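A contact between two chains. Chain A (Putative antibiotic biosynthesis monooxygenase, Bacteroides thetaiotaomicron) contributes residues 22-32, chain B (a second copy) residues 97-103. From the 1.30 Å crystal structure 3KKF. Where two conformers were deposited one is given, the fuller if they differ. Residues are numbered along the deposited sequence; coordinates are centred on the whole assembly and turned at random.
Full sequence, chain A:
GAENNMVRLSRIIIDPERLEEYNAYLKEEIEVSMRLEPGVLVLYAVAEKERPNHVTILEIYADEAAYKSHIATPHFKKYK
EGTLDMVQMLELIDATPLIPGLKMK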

# COMPACT_ATOMS: atom_id res chain seq x y z
N TYR A 22 -19.76 3.32 -5.17
CA TYR A 22 -18.72 2.36 -4.85
C TYR A 22 -17.97 2.79 -3.59
O TYR A 22 -17.81 2.01 -2.65
CB TYR A 22 -17.76 2.20 -6.03
CG TYR A 22 -16.63 1.32 -5.62
CD1 TYR A 22 -16.77 -0.07 -5.59
CD2 TYR A 22 -15.42 1.86 -5.16
CE1 TYR A 22 -15.72 -0.91 -5.16
CE2 TYR A 22 -14.38 1.03 -4.72
CZ TYR A 22 -14.55 -0.35 -4.71
OH TYR A 22 -13.51 -1.15 -4.26
N ASN A 23 -17.53 4.04 -3.55
CA ASN A 23 -16.80 4.55 -2.38
C ASN A 23 -17.61 4.50 -1.12
O ASN A 23 -17.07 4.21 -0.03
CB ASN A 23 -16.26 5.97 -2.64
CG ASN A 23 -15.01 5.95 -3.51
OD1 ASN A 23 -14.12 5.04 -3.37
ND2 ASN A 23 -14.90 6.92 -4.38
N ALA A 24 -18.92 4.76 -1.22
CA ALA A 24 -19.78 4.66 -0.05
C ALA A 24 -19.79 3.23 0.51
O ALA A 24 -19.63 3.02 1.72
CB ALA A 24 -21.21 5.14 -0.37
N TYR A 25 -19.97 2.24 -0.38
CA TYR A 25 -19.94 0.86 0.06
C TYR A 25 -18.57 0.47 0.63
O TYR A 25 -18.48 -0.19 1.66
CB TYR A 25 -20.27 -0.11 -1.09
CG TYR A 25 -21.74 -0.34 -1.42
CD1 TYR A 25 -22.50 -1.20 -0.66
CD2 TYR A 25 -22.32 0.23 -2.53
CE1 TYR A 25 -23.83 -1.46 -0.99
CE2 TYR A 25 -23.65 -0.03 -2.87
CZ TYR A 25 -24.39 -0.87 -2.10
OH TYR A 25 -25.70 -1.14 -2.43
N LEU A 26 -17.50 0.84 -0.07
CA LEU A 26 -16.16 0.46 0.34
C LEU A 26 -15.75 1.06 1.68
O LEU A 26 -15.23 0.36 2.57
CB LEU A 26 -15.13 0.84 -0.73
CG LEU A 26 -13.68 0.49 -0.38
CD1 LEU A 26 -13.48 -1.00 -0.17
CD2 LEU A 26 -12.71 0.99 -1.46
N LYS A 27 -15.98 2.37 1.87
CA LYS A 27 -15.60 3.03 3.10
C LYS A 27 -16.32 2.43 4.29
O LYS A 27 -15.73 2.16 5.33
CB LYS A 27 -15.84 4.55 3.03
CG LYS A 27 -15.28 5.30 4.24
CD LYS A 27 -15.58 6.83 4.19
CE LYS A 27 -15.01 7.52 5.40
N GLU A 28 -17.61 2.19 4.14
CA GLU A 28 -18.38 1.56 5.21
C GLU A 28 -17.83 0.18 5.55
O GLU A 28 -17.65 -0.17 6.72
CB GLU A 28 -19.86 1.45 4.81
CG GLU A 28 -20.73 0.67 5.81
CD GLU A 28 -22.18 0.64 5.38
OE1 GLU A 28 -22.48 0.07 4.32
OE2 GLU A 28 -23.02 1.23 6.10
N GLU A 29 -17.55 -0.62 4.53
CA GLU A 29 -17.11 -1.98 4.78
C GLU A 29 -15.71 -2.00 5.46
O GLU A 29 -15.48 -2.80 6.36
CB GLU A 29 -17.16 -2.82 3.51
CG GLU A 29 -17.07 -4.33 3.74
CD GLU A 29 -15.68 -4.87 3.80
OE1 GLU A 29 -14.72 -4.23 3.24
OE2 GLU A 29 -15.53 -5.97 4.34
N ILE A 30 -14.84 -1.09 5.08
CA ILE A 30 -13.51 -0.99 5.73
C ILE A 30 -13.67 -0.54 7.18
O ILE A 30 -13.05 -1.11 8.08
CB ILE A 30 -12.58 -0.06 4.94
CG1 ILE A 30 -12.19 -0.73 3.62
CG2 ILE A 30 -11.34 0.31 5.79
CD1 ILE A 30 -11.26 0.11 2.75
N GLU A 31 -14.52 0.46 7.42
CA GLU A 31 -14.74 0.94 8.79
C GLU A 31 -15.28 -0.16 9.68
O GLU A 31 -14.81 -0.34 10.81
CB GLU A 31 -15.72 2.12 8.80
CG GLU A 31 -15.17 3.43 8.26
CD GLU A 31 -16.26 4.50 8.02
OE1 GLU A 31 -17.46 4.13 7.92
OE2 GLU A 31 -15.90 5.69 7.88
N VAL A 32 -16.27 -0.91 9.19
CA VAL A 32 -16.84 -2.01 9.98
C VAL A 32 -15.79 -3.11 10.23
O VAL A 32 -15.66 -3.62 11.35
CB VAL A 32 -18.14 -2.61 9.31
CG1 VAL A 32 -18.63 -3.83 10.08
CG2 VAL A 32 -19.26 -1.52 9.20
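Chain B 97-103: PLIPGLK

Chain A presents one side of an alpha helix, and chain B lays an irregular segment across it. Residues 22-32 of chain A keep the regular i to i+4 ladder, for example A:Ile30 N to A:Leu26 O at 2.9 Å, so A:Asn23, A:Leu26, A:Lys27, A:Ile30 and A:Glu31 recur along the same side of the helix. The chain B segment approaches most closely where the CA atoms of A:Lys27 and B:Leu98 lie 6.9 Å apart. From there B:Leu98 and B:Ile99 meet the helix in the order in which it runs: B:Leu98 covers A:Asn23, A:Leu26 and A:Lys27, while B:Ile99 reaches A:Lys27, A:Ile30 and A:Glu31.

B:Leu98 is the centrepiece. Its CA-to-CB bond points toward the helix, and chi1 t with chi2 p, a common leucine rotamer, carries both methyls onto it. CD2 settles 3.7 Å from CA of A:Lys27, close enough to touch the helix backbone, and 3.9 Å from CG of A:Leu26; CD1 lies 4.0 Å from OD1 of A:Asn23, a van der Waals contact. The CA-to-CB bond of A:Leu26 points sideways to chain B, yet the end of the side chain, t and p, comes nearer. A:Lys27, all t as far as it is modelled, extends its aliphatic stem, with CB 3.8 Å from CD2 of B:Leu98 and CG 4.2 Å from CG1 of B:Ile99. Methylene groups suit this edge because they can cover apolar neighbours on the way to a polar end; here NZ is not modelled.

B:Ile99 adopts m, t, an extended form that places CD1 3.7 Å from CG2 of A:Ile30 and 3.9 Å from CG of A:Glu31. A:Ile30 has the same m, t rotamer and points toward chain B. Its two ends serve different partners: CG2 meets B:Ile99, whereas CD1 lies 4.3 Å from CD2 of B:Leu98. A:Glu31 offers its methylene portion at the exposed margin.

Beyond B:Ile99 the chain bends in a type II beta turn, closed by B:Leu102 N to B:Ile99 O at 3.1 Å. B:Pro100, at phi -57° and psi 135°, fits the first corner, where a ring-restricted phi is at home. B:Gly101, at phi 80° and psi 3°, takes the second; a side chain there would be jammed against the preceding carbonyl oxygen. The turn returns B:Leu102 toward the helix, its CD2 4.4 Å from CG2 of A:Ile30. With no hydrogen bond between the modelled atoms of the two stretches, the contact rests on apolar packing.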

# COMPACT_ATOMS: atom_id res chain seq x y z
N PRO B 97 -5.93 8.89 0.26
CA PRO B 97 -6.42 7.81 1.11
C PRO B 97 -7.92 7.94 1.38
O PRO B 97 -8.41 9.05 1.66
CB PRO B 97 -5.61 8.00 2.40
CG PRO B 97 -5.35 9.44 2.45
CD PRO B 97 -5.14 9.87 1.02
N LEU B 98 -8.64 6.83 1.32
CA LEU B 98 -10.09 6.86 1.57
C LEU B 98 -10.40 7.23 2.99
O LEU B 98 -11.41 7.86 3.28
CB LEU B 98 -10.70 5.51 1.25
CG LEU B 98 -12.20 5.35 1.29
CD1 LEU B 98 -12.88 6.23 0.22
CD2 LEU B 98 -12.57 3.89 1.11
N ILE B 99 -9.53 6.80 3.92
CA ILE B 99 -9.65 7.11 5.35
C ILE B 99 -8.31 7.73 5.81
O ILE B 99 -7.39 7.02 6.22
CB ILE B 99 -10.03 5.88 6.20
CG1 ILE B 99 -11.33 5.25 5.68
CG2 ILE B 99 -10.16 6.28 7.68
CD1 ILE B 99 -11.76 3.94 6.36
N PRO B 100 -8.18 9.07 5.68
CA PRO B 100 -6.93 9.71 6.07
C PRO B 100 -6.59 9.40 7.51
O PRO B 100 -7.47 9.44 8.39
CB PRO B 100 -7.25 11.22 5.90
CG PRO B 100 -8.30 11.25 4.88
CD PRO B 100 -9.15 10.03 5.13
N GLY B 101 -5.33 9.07 7.77
CA GLY B 101 -4.91 8.73 9.15
C GLY B 101 -5.24 7.33 9.67
O GLY B 101 -4.97 7.03 10.86
N LEU B 102 -5.83 6.46 8.84
CA LEU B 102 -6.07 5.08 9.25
C LEU B 102 -4.67 4.44 9.49
O LEU B 102 -3.75 4.61 8.68
CB LEU B 102 -6.82 4.31 8.16
CG LEU B 102 -7.24 2.89 8.56
CD1 LEU B 102 -8.35 2.92 9.62
CD2 LEU B 102 -7.65 2.07 7.33
N LYS B 103 -4.54 3.72 10.62
CA LYS B 103 -3.28 3.06 10.99
C LYS B 103 -3.46 1.55 11.06
O LYS B 103 -4.56 1.04 11.23
CB LYS B 103 -2.75 3.59 12.35
CG LYS B 103 -2.55 5.11 12.44
CD LYS B 103 -1.55 5.67 11.43
CE LYS B 103 -1.46 7.24 11.55
NZ LYS B 103 -0.56 7.87 10.51